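PDB 4R85: cytosine deaminase from Klebsiella pneumoniae, which probably catalyses the hydrolytic deamination of cytosine and 5-methylcytosine to uracil and thymine at an iron(II) centre. Local coordinates for residues F15-Q20 with H25-Q30; R7-E12 with F347-S352; L375-E378 with E382-R385; G104-F109 with F305-I310. One frame throughout, in Å; residues are numbered along the deposited sequence.

Contact 1: F15-Q20 with H25-Q30; sequences FTLDLQ and HRITAQ
D18 and R26 face each other across an antiparallel beta hairpin, strands 14-20 and 23-29, their side chains running alongside one another in the same sense. The arginine chain starts out extended and bends at its third torsion (-80°), which turns NH1 toward the aspartate, 2.9 Å from OD2. The two flat groups are almost perpendicular, 86° apart: the bond leaves R26 close to its guanidinium plane but meets OD2 from above the carboxylate. The other oxygen, OD1, pairs with K2 of the adjacent strand, so the carboxylate bridges two basic groups. On the same face T16 and Q30 lie nearly perpendicular, and T16 OG1 donates to Q30 OE1 at 2.6 Å; that amide oxygen also accepts from the backbone N of N5. The opposite face is apolar. I27 CG2 lies 3.8 Å from L17 CD2 and 3.9 Å from F15 CD1, while A29 CB sits beside F15 CE1. L17 also reaches L372, which joins this sheet to the strand 372-375. At the far end Q20 lies alongside H25, its amide nearly parallel to the imidazole and OE1 over one ring face. T16 and T28 exchange two backbone hydrogen bonds; on the side of their side chains a water hydrogen-bonds to T16 O, D18 OD2 and T28 OG1. The regular pairing gives way where H25 and R26 together face D18, a classic beta bulge: D18 O accepts both H25 N at 2.8 Å and R26 N at 3.2 Å.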
loop_
_atom_site.group_PDB
_atom_site.type_symbol
_atom_site.label_atom_id
_atom_site.label_comp_id
_atom_site.label_asym_id
_atom_site.label_seq_id
_atom_site.Cartn_x
_atom_site.Cartn_y
_atom_site.Cartn_z
ATOM N N PHE A 15 -0.248 24.426 19.416
ATOM C CA PHE A 15 -0.948 25.644 19.023
ATOM C C PHE A 15 -2.419 25.644 19.393
ATOM O O PHE A 15 -3.066 24.597 19.432
ATOM C CB PHE A 15 -0.822 25.877 17.515
ATOM C CG PHE A 15 0.579 26.138 17.053
ATOM C CD1 PHE A 15 1.014 27.432 16.826
ATOM C CD2 PHE A 15 1.461 25.089 16.839
ATOM C CE1 PHE A 15 2.309 27.677 16.399
ATOM C CE2 PHE A 15 2.753 25.327 16.409
ATOM C CZ PHE A 15 3.179 26.628 16.195
ATOM N N THR A 16 -2.937 26.835 19.667
ATOM C CA THR A 16 -4.377 27.052 19.736
ATOM C C THR A 16 -4.850 27.714 18.443
ATOM O O THR A 16 -4.233 28.664 17.959
ATOM C CB THR A 16 -4.754 27.916 20.950
ATOM O OG1 THR A 16 -4.659 27.116 22.133
ATOM C CG2 THR A 16 -6.170 28.445 20.826
ATOM N N LEU A 17 -5.935 27.190 17.874
ATOM C CA LEU A 17 -6.517 27.745 16.665
ATOM C C LEU A 17 -7.908 28.284 16.973
ATOM O O LEU A 17 -8.752 27.574 17.525
ATOM C CB LEU A 17 -6.615 26.661 15.577
ATOM C CG LEU A 17 -5.447 25.671 15.519
ATOM C CD1 LEU A 17 -5.680 24.626 14.435
ATOM C CD2 LEU A 17 -4.144 26.398 15.274
ATOM N N ASP A 18 -8.144 29.544 16.622
ATOM C CA ASP A 18 -9.433 30.179 16.857
ATOM C C ASP A 18 -10.165 30.347 15.540
ATOM O O ASP A 18 -9.677 31.025 14.635
ATOM C CB ASP A 18 -9.249 31.543 17.527
ATOM C CG ASP A 18 -8.791 31.427 18.966
ATOM O OD1 ASP A 18 -9.225 30.473 19.651
ATOM O OD2 ASP A 18 -7.999 32.288 19.413
ATOM N N LEU A 19 -11.327 29.708 15.431
ATOM C CA LEU A 19 -12.121 29.761 14.209
ATOM C C LEU A 19 -13.356 30.613 14.451
ATOM O O LEU A 19 -14.034 30.471 15.471
ATOM C CB LEU A 19 -12.525 28.355 13.768
ATOM C CG LEU A 19 -11.382 27.341 13.679
ATOM C CD1 LEU A 19 -11.884 26.020 13.106
ATOM C CD2 LEU A 19 -10.232 27.885 12.854
ATOM N N GLN A 20 -13.650 31.500 13.514
ATOM C CA GLN A 20 -14.742 32.436 13.703
ATOM C C GLN A 20 -15.267 32.888 12.356
ATOM O O GLN A 20 -14.487 33.219 11.471
ATOM C CB GLN A 20 -14.244 33.633 14.506
ATOM C CG GLN A 20 -15.266 34.709 14.747
ATOM C CD GLN A 20 -14.724 35.798 15.648
ATOM O OE1 GLN A 20 -13.867 35.546 16.500
ATOM N NE2 GLN A 20 -15.208 37.019 15.457
ATOM N N HIS A 25 -9.440 32.755 12.485
ATOM C CA HIS A 25 -9.279 34.083 13.065
ATOM C C HIS A 25 -7.909 34.297 13.712
ATOM O O HIS A 25 -7.335 35.379 13.617
ATOM C CB HIS A 25 -10.398 34.381 14.065
ATOM C CG HIS A 25 -10.358 35.778 14.605
ATOM N ND1 HIS A 25 -9.647 36.117 15.736
ATOM C CD2 HIS A 25 -10.928 36.922 14.162
ATOM C CE1 HIS A 25 -9.786 37.410 15.970
ATOM N NE2 HIS A 25 -10.558 37.923 15.029
ATOM N N ARG A 26 -7.386 33.262 14.361
ATOM C CA ARG A 26 -6.139 33.388 15.099
ATOM C C ARG A 26 -5.450 32.039 15.297
ATOM O O ARG A 26 -6.098 31.038 15.593
ATOM C CB ARG A 26 -6.397 34.045 16.462
ATOM C CG ARG A 26 -5.135 34.416 17.225
ATOM C CD ARG A 26 -5.414 34.631 18.712
ATOM N NE ARG A 26 -5.983 35.944 19.012
ATOM C CZ ARG A 26 -7.273 36.168 19.245
ATOM N NH1 ARG A 26 -8.143 35.164 19.209
ATOM N NH2 ARG A 26 -7.696 37.400 19.517
ATOM N N ILE A 27 -4.132 32.030 15.126
ATOM C CA ILE A 27 -3.304 30.874 15.444
ATOM C C ILE A 27 -2.246 31.322 16.442
ATOM O O ILE A 27 -1.477 32.239 16.157
ATOM C CB ILE A 27 -2.596 30.339 14.193
ATOM C CG1 ILE A 27 -3.622 29.903 13.144
ATOM C CG2 ILE A 27 -1.656 29.184 14.558
ATOM C CD1 ILE A 27 -3.029 29.681 11.774
ATOM N N THR A 28 -2.205 30.687 17.610
ATOM C CA THR A 28 -1.285 31.106 18.664
ATOM C C THR A 28 -0.489 29.940 19.241
ATOM O O THR A 28 -1.054 28.902 19.592
ATOM C CB THR A 28 -2.042 31.798 19.810
ATOM O OG1 THR A 28 -3.031 32.679 19.261
ATOM C CG2 THR A 28 -1.082 32.597 20.698
ATOM N N ALA A 29 0.824 30.114 19.344
ATOM C CA ALA A 29 1.672 29.107 19.969
ATOM C C ALA A 29 1.432 29.071 21.478
ATOM O O ALA A 29 1.260 30.115 22.109
ATOM C CB ALA A 29 3.136 29.386 19.671
ATOM N N GLN A 30 1.422 27.870 22.051
ATOM C CA GLN A 30 1.266 27.705 23.494
ATOM C C GLN A 30 2.611 27.424 24.148
ATOM O O GLN A 30 3.524 26.904 23.505
ATOM C CB GLN A 30 0.313 26.546 23.806
ATOM C CG GLN A 30 -0.981 26.565 23.017
ATOM C CD GLN A 30 -1.834 25.327 23.255
ATOM O OE1 GLN A 30 -2.919 25.197 22.686
ATOM N NE2 GLN A 30 -1.350 24.414 24.098
HETATM O O HOH W 1 -5.075 31.283 18.724
#

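Contact 2: R7-E12 with F347-S352; sequences RLRRQE and FVTDNS
The guanidinium of R9 meets D350 OD2 at its edge, near its own plane, with NH1 3.4 Å from that oxygen in a rather long salt bridge. Water 2 lies in the same plane at the edge, while T349 OG1 approaches NH1 obliquely, 3.9 Å away. The guanidinium and carboxylate planes are turned 51° apart, and the arginine overlaps both partners while heading the opposite way to their side chains. A bend at the third torsion of R9 (54°) turns its guanidinium toward them. A water adds a second link: it accepts from R9 NH1 and donates to T349 OG1 and D350 OD1, each at 2.9 Å from it. R9 itself stands at the second position of a type II beta turn, L8 to Q11, in the loop between strands 2-7 and 14-20 of the small N-terminal sheet; D350 begins helix 350-355 of the amidohydrolase barrel, with T349 at the N-cap position. The turn thus sends one long side chain from the small sheet to the start of that helix. D346 and D380 take the other terminal nitrogen, NH2, in salt bridges, placing R9 among three carboxylates, which probably favour its positive charge. L345 and I49 pack against the same side chain. T349 OG1 forms its own hydrogen bond to the carbonyl of L345 and makes no capping bond to the helix. Its hydroxyl, set between the backbone N and the carbonyl carbon (chi1 58°), is directed to both L345 O and water 2.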
loop_
_atom_site.group_PDB
_atom_site.type_symbol
_atom_site.label_atom_id
_atom_site.label_comp_id
_atom_site.label_asym_id
_atom_site.label_seq_id
_atom_site.Cartn_x
_atom_site.Cartn_y
_atom_site.Cartn_z
ATOM N N ARG A 7 -0.786 20.138 17.209
ATOM C CA ARG A 7 0.485 20.253 16.510
ATOM C C ARG A 7 0.237 20.797 15.115
ATOM O O ARG A 7 -0.818 20.555 14.517
ATOM C CB ARG A 7 1.176 18.896 16.419
ATOM C CG ARG A 7 1.462 18.257 17.767
ATOM C CD ARG A 7 2.676 18.856 18.431
ATOM N NE ARG A 7 3.876 18.638 17.637
ATOM C CZ ARG A 7 4.664 17.574 17.746
ATOM N NH1 ARG A 7 5.739 17.476 16.974
ATOM N NH2 ARG A 7 4.383 16.616 18.625
ATOM N N LEU A 8 1.209 21.532 14.590
ATOM C CA LEU A 8 1.189 21.911 13.180
ATOM C C LEU A 8 2.353 21.212 12.497
ATOM O O LEU A 8 3.288 20.762 13.166
ATOM C CB LEU A 8 1.275 23.429 13.023
ATOM C CG LEU A 8 0.067 24.176 13.596
ATOM C CD1 LEU A 8 0.293 25.679 13.513
ATOM C CD2 LEU A 8 -1.228 23.778 12.860
ATOM N N ARG A 9 2.291 21.095 11.176
ATOM C CA ARG A 9 3.275 20.294 10.449
ATOM C C ARG A 9 4.695 20.830 10.575
ATOM O O ARG A 9 4.935 22.026 10.412
ATOM C CB ARG A 9 2.888 20.150 8.972
ATOM C CG ARG A 9 1.717 19.209 8.744
ATOM C CD ARG A 9 1.545 18.893 7.262
ATOM N NE ARG A 9 2.798 18.387 6.705
ATOM C CZ ARG A 9 3.319 18.784 5.550
ATOM N NH1 ARG A 9 2.689 19.692 4.810
ATOM N NH2 ARG A 9 4.462 18.256 5.128
ATOM N N ARG A 10 5.626 19.926 10.877
ATOM C CA ARG A 10 7.051 20.246 10.936
ATOM C C ARG A 10 7.393 21.339 11.949
ATOM O O ARG A 10 8.335 22.107 11.747
ATOM C CB ARG A 10 7.582 20.609 9.544
ATOM C CG ARG A 10 7.410 19.493 8.522
ATOM C CD ARG A 10 7.798 19.945 7.123
ATOM N NE ARG A 10 9.244 19.976 6.922
ATOM C CZ ARG A 10 9.827 20.337 5.782
ATOM N NH1 ARG A 10 9.087 20.699 4.740
ATOM N NH2 ARG A 10 11.150 20.337 5.683
ATOM N N GLN A 11 6.622 21.403 13.032
ATOM C CA GLN A 11 6.923 22.297 14.149
ATOM C C GLN A 11 6.822 21.526 15.457
ATOM O O GLN A 11 6.082 20.542 15.548
ATOM C CB GLN A 11 5.973 23.492 14.168
ATOM C CG GLN A 11 6.076 24.379 12.947
ATOM C CD GLN A 11 5.349 25.693 13.127
ATOM O OE1 GLN A 11 4.337 25.950 12.474
ATOM N NE2 GLN A 11 5.865 26.539 14.015
ATOM N N GLU A 12 7.567 21.954 16.471
ATOM C CA GLU A 12 7.542 21.229 17.736
ATOM C C GLU A 12 6.527 21.798 18.729
ATOM O O GLU A 12 6.073 21.086 19.628
ATOM C CB GLU A 12 8.938 21.159 18.371
ATOM C CG GLU A 12 9.115 19.957 19.298
ATOM C CD GLU A 12 10.416 19.995 20.091
ATOM O OE1 GLU A 12 11.437 20.479 19.550
ATOM O OE2 GLU A 12 10.411 19.543 21.259
ATOM N N PHE A 347 2.626 15.857 -0.326
ATOM C CA PHE A 347 2.185 15.256 -1.587
ATOM C C PHE A 347 0.688 14.991 -1.673
ATOM O O PHE A 347 0.176 14.664 -2.749
ATOM C CB PHE A 347 2.985 13.980 -1.879
ATOM C CG PHE A 347 4.464 14.229 -1.978
ATOM C CD1 PHE A 347 4.984 14.941 -3.052
ATOM C CD2 PHE A 347 5.326 13.792 -0.986
ATOM C CE1 PHE A 347 6.344 15.201 -3.144
ATOM C CE2 PHE A 347 6.684 14.048 -1.071
ATOM C CZ PHE A 347 7.196 14.751 -2.150
ATOM N N VAL A 348 -0.010 15.137 -0.547
ATOM C CA VAL A 348 -1.457 14.931 -0.527
ATOM C C VAL A 348 -2.202 16.099 0.111
ATOM O O VAL A 348 -3.405 16.015 0.353
ATOM C CB VAL A 348 -1.831 13.633 0.180
ATOM C CG1 VAL A 348 -1.229 12.439 -0.577
ATOM C CG2 VAL A 348 -1.360 13.667 1.621
ATOM N N THR A 349 -1.479 17.180 0.389
ATOM C CA THR A 349 -2.094 18.414 0.866
ATOM C C THR A 349 -1.605 19.629 0.062
ATOM O O THR A 349 -2.177 19.968 -0.980
ATOM C CB THR A 349 -1.877 18.646 2.412
ATOM O OG1 THR A 349 -0.476 18.686 2.718
ATOM C CG2 THR A 349 -2.567 17.549 3.236
ATOM N N ASP A 350 -0.553 20.280 0.552
ATOM C CA ASP A 350 -0.020 21.504 -0.057
ATOM C C ASP A 350 0.232 21.429 -1.558
ATOM O O ASP A 350 -0.165 22.333 -2.296
ATOM C CB ASP A 350 1.291 21.935 0.624
ATOM C CG ASP A 350 1.124 22.223 2.106
ATOM O OD1 ASP A 350 -0.028 22.332 2.586
ATOM O OD2 ASP A 350 2.160 22.355 2.794
ATOM N N ASN A 351 0.914 20.377 -2.012
ATOM C CA ASN A 351 1.303 20.306 -3.414
ATOM C C ASN A 351 0.073 20.109 -4.292
ATOM O O ASN A 351 -0.022 20.649 -5.394
ATOM C CB ASN A 351 2.274 19.153 -3.644
ATOM C CG ASN A 351 3.618 19.382 -2.985
ATOM O OD1 ASN A 351 3.794 20.320 -2.205
ATOM N ND2 ASN A 351 4.585 18.525 -3.307
ATOM N N SER A 352 -0.860 19.307 -3.798
ATOM C CA SER A 352 -2.120 19.072 -4.495
ATOM C C SER A 352 -2.968 20.348 -4.574
ATOM O O SER A 352 -3.585 20.636 -5.607
ATOM C CB SER A 352 -2.885 17.953 -3.796
ATOM O OG SER A 352 -2.110 16.771 -3.759
HETATM O O HOH W 2 -0.097 20.612 4.892
#

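Contact 3: L375-E378 with E382-R385; sequences LDAE and EAVR
A377 presses its methyl group on the first turn of helix 380-386, just after the strand 372-375 has ended, in a short strand-to-helix connection of the amidohydrolase domain. Here the packing is close: A377 CB lies 3.7 Å from A383 N, and it is 4.2 Å from A383 CB. L375 reaches A383 from its strand, with CD1 4.1 Å from CB of A383. With small side chains on both sides, the CA atoms of A377 and A383 are 5.3 Å apart. The inverse gamma turn centred on D376 makes the bend after the strand, and D376 OD1 holds R46 in a salt bridge. This buried part continues into L345, which touches A383, and into I49 and F52, which touch L375. The polar side is looser and partly exposed. E378 and E382 cross obliquely, their carboxylate planes 43° apart, and touch by E378 OE1 on the CG methylene of E382, 3.6 Å away, with no hydrogen bond between them. CG of E378 stands between its backbone N and carbonyl carbon (chi1 71°), and the bend that follows brings the carboxylate round to the helix. The like-charged oxygens E378 OE1 and E382 OE1 stay 4.7 Å apart. E382 instead turns its carboxylate to R385, one helix turn on, whose NH2 is hydrogen-bonded to G318 O of the second subunit. E382 OE1 uses its syn lone pair to accept from R385 NH1 at 3.0 Å, lying 17° out of the guanidinium plane.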
loop_
_atom_site.group_PDB
_atom_site.type_symbol
_atom_site.label_atom_id
_atom_site.label_comp_id
_atom_site.label_asym_id
_atom_site.label_seq_id
_atom_site.Cartn_x
_atom_site.Cartn_y
_atom_site.Cartn_z
ATOM N N LEU A 375 -5.845 14.907 12.741
ATOM C CA LEU A 375 -5.392 13.552 12.418
ATOM C C LEU A 375 -4.888 12.865 13.676
ATOM O O LEU A 375 -4.265 13.506 14.514
ATOM C CB LEU A 375 -4.222 13.606 11.446
ATOM C CG LEU A 375 -4.354 13.640 9.939
ATOM C CD1 LEU A 375 -2.966 13.486 9.353
ATOM C CD2 LEU A 375 -5.280 12.524 9.450
ATOM N N ASP A 376 -5.126 11.560 13.795
ATOM C CA ASP A 376 -4.690 10.808 14.968
ATOM C C ASP A 376 -3.206 10.435 14.873
ATOM O O ASP A 376 -2.846 9.254 14.861
ATOM C CB ASP A 376 -5.549 9.555 15.149
ATOM C CG ASP A 376 -5.344 8.886 16.502
ATOM O OD1 ASP A 376 -4.900 9.567 17.458
ATOM O OD2 ASP A 376 -5.638 7.673 16.605
ATOM N N ALA A 377 -2.358 11.456 14.803
ATOM C CA ALA A 377 -0.909 11.291 14.750
ATOM C C ALA A 377 -0.281 12.645 15.046
ATOM O O ALA A 377 -0.953 13.666 14.932
ATOM C CB ALA A 377 -0.487 10.810 13.385
ATOM N N GLU A 378 1.001 12.667 15.407
ATOM C CA GLU A 378 1.632 13.918 15.834
ATOM C C GLU A 378 2.545 14.565 14.787
ATOM O O GLU A 378 2.975 15.703 14.961
ATOM C CB GLU A 378 2.400 13.726 17.146
ATOM C CG GLU A 378 3.659 12.894 17.012
ATOM C CD GLU A 378 3.419 11.426 17.285
ATOM O OE1 GLU A 378 2.426 10.873 16.761
ATOM O OE2 GLU A 378 4.226 10.831 18.037
ATOM N N GLU A 382 4.486 9.590 11.451
ATOM C CA GLU A 382 3.514 8.758 12.147
ATOM C C GLU A 382 2.196 8.667 11.383
ATOM O O GLU A 382 1.547 7.623 11.385
ATOM C CB GLU A 382 3.300 9.268 13.576
ATOM C CG GLU A 382 4.503 8.999 14.462
ATOM C CD GLU A 382 4.734 7.504 14.663
ATOM O OE1 GLU A 382 3.748 6.783 14.917
ATOM O OE2 GLU A 382 5.890 7.048 14.561
ATOM N N ALA A 383 1.812 9.753 10.720
ATOM C CA ALA A 383 0.579 9.755 9.936
ATOM C C ALA A 383 0.598 8.654 8.876
ATOM O O ALA A 383 -0.355 7.878 8.769
ATOM C CB ALA A 383 0.338 11.127 9.299
ATOM N N VAL A 384 1.689 8.558 8.118
ATOM C CA VAL A 384 1.766 7.547 7.060
ATOM C C VAL A 384 2.059 6.145 7.612
ATOM O O VAL A 384 1.536 5.141 7.108
ATOM C CB VAL A 384 2.746 7.939 5.905
ATOM C CG1 VAL A 384 4.200 7.796 6.316
ATOM C CG2 VAL A 384 2.462 7.079 4.651
ATOM N N ARG A 385 2.866 6.075 8.666
ATOM C CA ARG A 385 3.217 4.781 9.233
ATOM C C ARG A 385 2.003 4.102 9.837
ATOM O O ARG A 385 1.826 2.892 9.679
ATOM C CB ARG A 385 4.292 4.894 10.312
ATOM C CG ARG A 385 4.787 3.525 10.763
ATOM C CD ARG A 385 5.776 3.611 11.919
ATOM N NE ARG A 385 5.145 4.079 13.150
ATOM C CZ ARG A 385 4.437 3.313 13.983
ATOM N NH1 ARG A 385 3.906 3.841 15.083
ATOM N NH2 ARG A 385 4.253 2.023 13.723
#

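Contact 4: G104-F109 with F305-I310; sequences GMLRDF and FAQDSI. With FE2 (Fe (II) ion), chain H; 17E (5-methylcytosine), chain G.
D308 OD1 accepts the amino group N4 of 5-methylcytosine at 2.7 Å, the shortest hydrogen bond here, on the far side of a loop whose Q307 and I310 pack against L106 and M105. The other oxygen, D308 OD2, binds the iron(II) ion at 2.3 Å, so one carboxylate spans metal and ligand. CG of D308 lies anti to the backbone N (chi1 -161°), which carries the carboxylate away from helix 92-108. S309 OG comes within 3.2 Å of the ligand methyl carbon CM5 and is itself held by hydrogen bonds to E273 and D312. On the other side of the loop the contact with the helix is sparse and has no hydrogen bond. L106 CD2 meets Q307 NE2 at 3.4 Å, the two side chains overlapping while they head opposite ways, and the amide nitrogen keeps a weak hydrogen bond to G320 O. M105 and I310 pass in the same manner: an extended methionine brings SD 4.1 Å from I310 CG2. Q307 also packs on I322 and I325 of helix 322-332, so it touches both helices; M105 packs on L63 as well. The helix end lies near the dimer partner, where D108 OD1 is hydrogen-bonded to Y410 OH of the second subunit. H56, H58, H209 and H241 complete the iron shell, while Q151 and E212 also bind the ligand. Helix 92-108 packs behind the loop, and a metal-binding aspartate just beyond the eighth parallel strand, 303-305, is characteristic of the amidohydrolase active site in its TIM barrel.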
loop_
_atom_site.group_PDB
_atom_site.type_symbol
_atom_site.label_atom_id
_atom_site.label_comp_id
_atom_site.label_asym_id
_atom_site.label_seq_id
_atom_site.Cartn_x
_atom_site.Cartn_y
_atom_site.Cartn_z
ATOM N N GLY A 104 -18.878 10.672 -0.659
ATOM C CA GLY A 104 -19.043 10.287 0.733
ATOM C C GLY A 104 -17.823 9.587 1.306
ATOM O O GLY A 104 -17.387 9.899 2.417
ATOM N N MET A 105 -17.259 8.653 0.542
ATOM C CA MET A 105 -16.036 7.961 0.950
ATOM C C MET A 105 -14.876 8.929 1.106
ATOM O O MET A 105 -14.050 8.770 2.007
ATOM C CB MET A 105 -15.605 6.919 -0.089
ATOM C CG MET A 105 -16.578 5.789 -0.367
ATOM S SD MET A 105 -15.773 4.669 -1.554
ATOM C CE MET A 105 -17.227 3.994 -2.354
ATOM N N LEU A 106 -14.781 9.900 0.201
ATOM C CA LEU A 106 -13.673 10.852 0.250
ATOM C C LEU A 106 -13.808 11.747 1.481
ATOM O O LEU A 106 -12.828 12.012 2.174
ATOM C CB LEU A 106 -13.598 11.692 -1.032
ATOM C CG LEU A 106 -13.277 10.932 -2.327
ATOM C CD1 LEU A 106 -13.617 11.774 -3.554
ATOM C CD2 LEU A 106 -11.804 10.520 -2.347
ATOM N N ARG A 107 -15.034 12.201 1.742
ATOM C CA ARG A 107 -15.361 12.980 2.935
ATOM C C ARG A 107 -14.976 12.213 4.200
ATOM O O ARG A 107 -14.410 12.786 5.137
ATOM C CB ARG A 107 -16.860 13.312 2.946
ATOM C CG ARG A 107 -17.377 14.064 4.188
ATOM C CD ARG A 107 -17.877 13.122 5.282
ATOM N NE ARG A 107 -18.608 11.970 4.742
ATOM C CZ ARG A 107 -19.902 11.980 4.439
ATOM N NH1 ARG A 107 -20.615 13.082 4.616
ATOM N NH2 ARG A 107 -20.483 10.885 3.958
ATOM N N ASP A 108 -15.299 10.919 4.227
ATOM C CA ASP A 108 -14.972 10.078 5.375
ATOM C C ASP A 108 -13.478 10.081 5.664
ATOM O O ASP A 108 -13.064 9.900 6.808
ATOM C CB ASP A 108 -15.439 8.640 5.173
ATOM C CG ASP A 108 -16.947 8.486 5.308
ATOM O OD1 ASP A 108 -17.612 9.414 5.835
ATOM O OD2 ASP A 108 -17.462 7.420 4.892
ATOM N N PHE A 109 -12.675 10.284 4.626
ATOM C CA PHE A 109 -11.230 10.275 4.781
ATOM C C PHE A 109 -10.576 11.666 4.723
ATOM O O PHE A 109 -9.383 11.790 4.442
ATOM C CB PHE A 109 -10.588 9.301 3.789
ATOM C CG PHE A 109 -10.768 7.866 4.171
ATOM C CD1 PHE A 109 -10.023 7.316 5.206
ATOM C CD2 PHE A 109 -11.695 7.066 3.506
ATOM C CE1 PHE A 109 -10.190 5.985 5.574
ATOM C CE2 PHE A 109 -11.863 5.738 3.856
ATOM C CZ PHE A 109 -11.104 5.193 4.891
ATOM N N PHE A 305 0.208 13.207 -5.300
ATOM C CA PHE A 305 -0.366 11.870 -5.505
ATOM C C PHE A 305 -1.887 11.900 -5.552
ATOM O O PHE A 305 -2.520 12.729 -4.896
ATOM C CB PHE A 305 0.052 10.922 -4.384
ATOM C CG PHE A 305 1.505 10.555 -4.390
ATOM C CD1 PHE A 305 2.096 10.032 -5.532
ATOM C CD2 PHE A 305 2.285 10.726 -3.247
ATOM C CE1 PHE A 305 3.443 9.685 -5.544
ATOM C CE2 PHE A 305 3.636 10.376 -3.246
ATOM C CZ PHE A 305 4.213 9.860 -4.400
ATOM N N ALA A 306 -2.473 10.969 -6.306
ATOM C CA ALA A 306 -3.918 10.918 -6.441
ATOM C C ALA A 306 -4.411 9.480 -6.555
ATOM O O ALA A 306 -3.658 8.583 -6.923
ATOM C CB ALA A 306 -4.357 11.711 -7.662
ATOM N N GLN A 307 -5.685 9.272 -6.244
ATOM C CA GLN A 307 -6.282 7.938 -6.309
ATOM C C GLN A 307 -6.630 7.465 -7.722
ATOM O O GLN A 307 -6.504 6.282 -8.008
ATOM C CB GLN A 307 -7.517 7.853 -5.398
ATOM C CG GLN A 307 -7.158 8.019 -3.921
ATOM C CD GLN A 307 -8.361 8.147 -3.018
ATOM O OE1 GLN A 307 -9.036 7.163 -2.724
ATOM N NE2 GLN A 307 -8.630 9.360 -2.562
ATOM N N ASP A 308 -7.078 8.385 -8.577
ATOM C CA ASP A 308 -7.462 8.078 -9.965
ATOM C C ASP A 308 -8.804 7.337 -10.062
ATOM O O ASP A 308 -9.780 7.854 -10.618
ATOM C CB ASP A 308 -6.351 7.282 -10.686
ATOM C CG ASP A 308 -6.471 7.343 -12.186
ATOM O OD1 ASP A 308 -6.072 6.387 -12.887
ATOM O OD2 ASP A 308 -6.967 8.363 -12.671
ATOM N N SER A 309 -8.850 6.130 -9.517
ATOM C CA SER A 309 -10.022 5.276 -9.660
ATOM C C SER A 309 -10.516 4.716 -8.344
ATOM O O SER A 309 -9.730 4.359 -7.480
ATOM C CB SER A 309 -9.684 4.084 -10.552
ATOM O OG SER A 309 -9.509 4.487 -11.891
ATOM N N ILE A 310 -11.832 4.603 -8.217
ATOM C CA ILE A 310 -12.420 3.792 -7.169
ATOM C C ILE A 310 -13.441 2.835 -7.786
ATOM O O ILE A 310 -14.495 3.259 -8.273
ATOM C CB ILE A 310 -13.041 4.661 -6.060
ATOM C CG1 ILE A 310 -11.927 5.442 -5.337
ATOM C CG2 ILE A 310 -13.819 3.795 -5.078
ATOM C CD1 ILE A 310 -12.391 6.278 -4.142
HETATM FE FE FE2 H . -6.792 9.392 -14.740
HETATM N N1 17E G . -8.982 6.610 -18.448
HETATM C C2 17E G . -7.685 6.756 -18.721
HETATM O O2 17E G . -7.298 7.092 -19.993
HETATM N N3 17E G . -6.749 6.587 -17.782
HETATM C C4 17E G . -7.097 6.255 -16.527
HETATM N N4 17E G . -6.087 6.075 -15.534
HETATM C C5 17E G . -8.443 6.093 -16.194
HETATM C C6 17E G . -9.383 6.284 -17.203
HETATM C CM5 17E G . -8.847 5.727 -14.802
#

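Overall arrangement
The contacts run from the small N-terminal sheet to the iron centre in the barrel. Contact 1 pairs two strands of that sheet, and its F15 and I27 pack on L8 of contact 2, where F15 CD2 lies 3.6 Å from L8 CD1. Contact 2 carries the sheet on to the barrel: its R7 touches E378 of contact 3, whose centre is about 11 Å away, and F347 O probably accepts a hydrogen bond from F305 N of contact 4 at 2.9 Å. Contact 4 alone of the four holds residues of the metal and ligand sites. The centre of contact 1 is about 29 Å from that of contact 4, far from 5-methylcytosine.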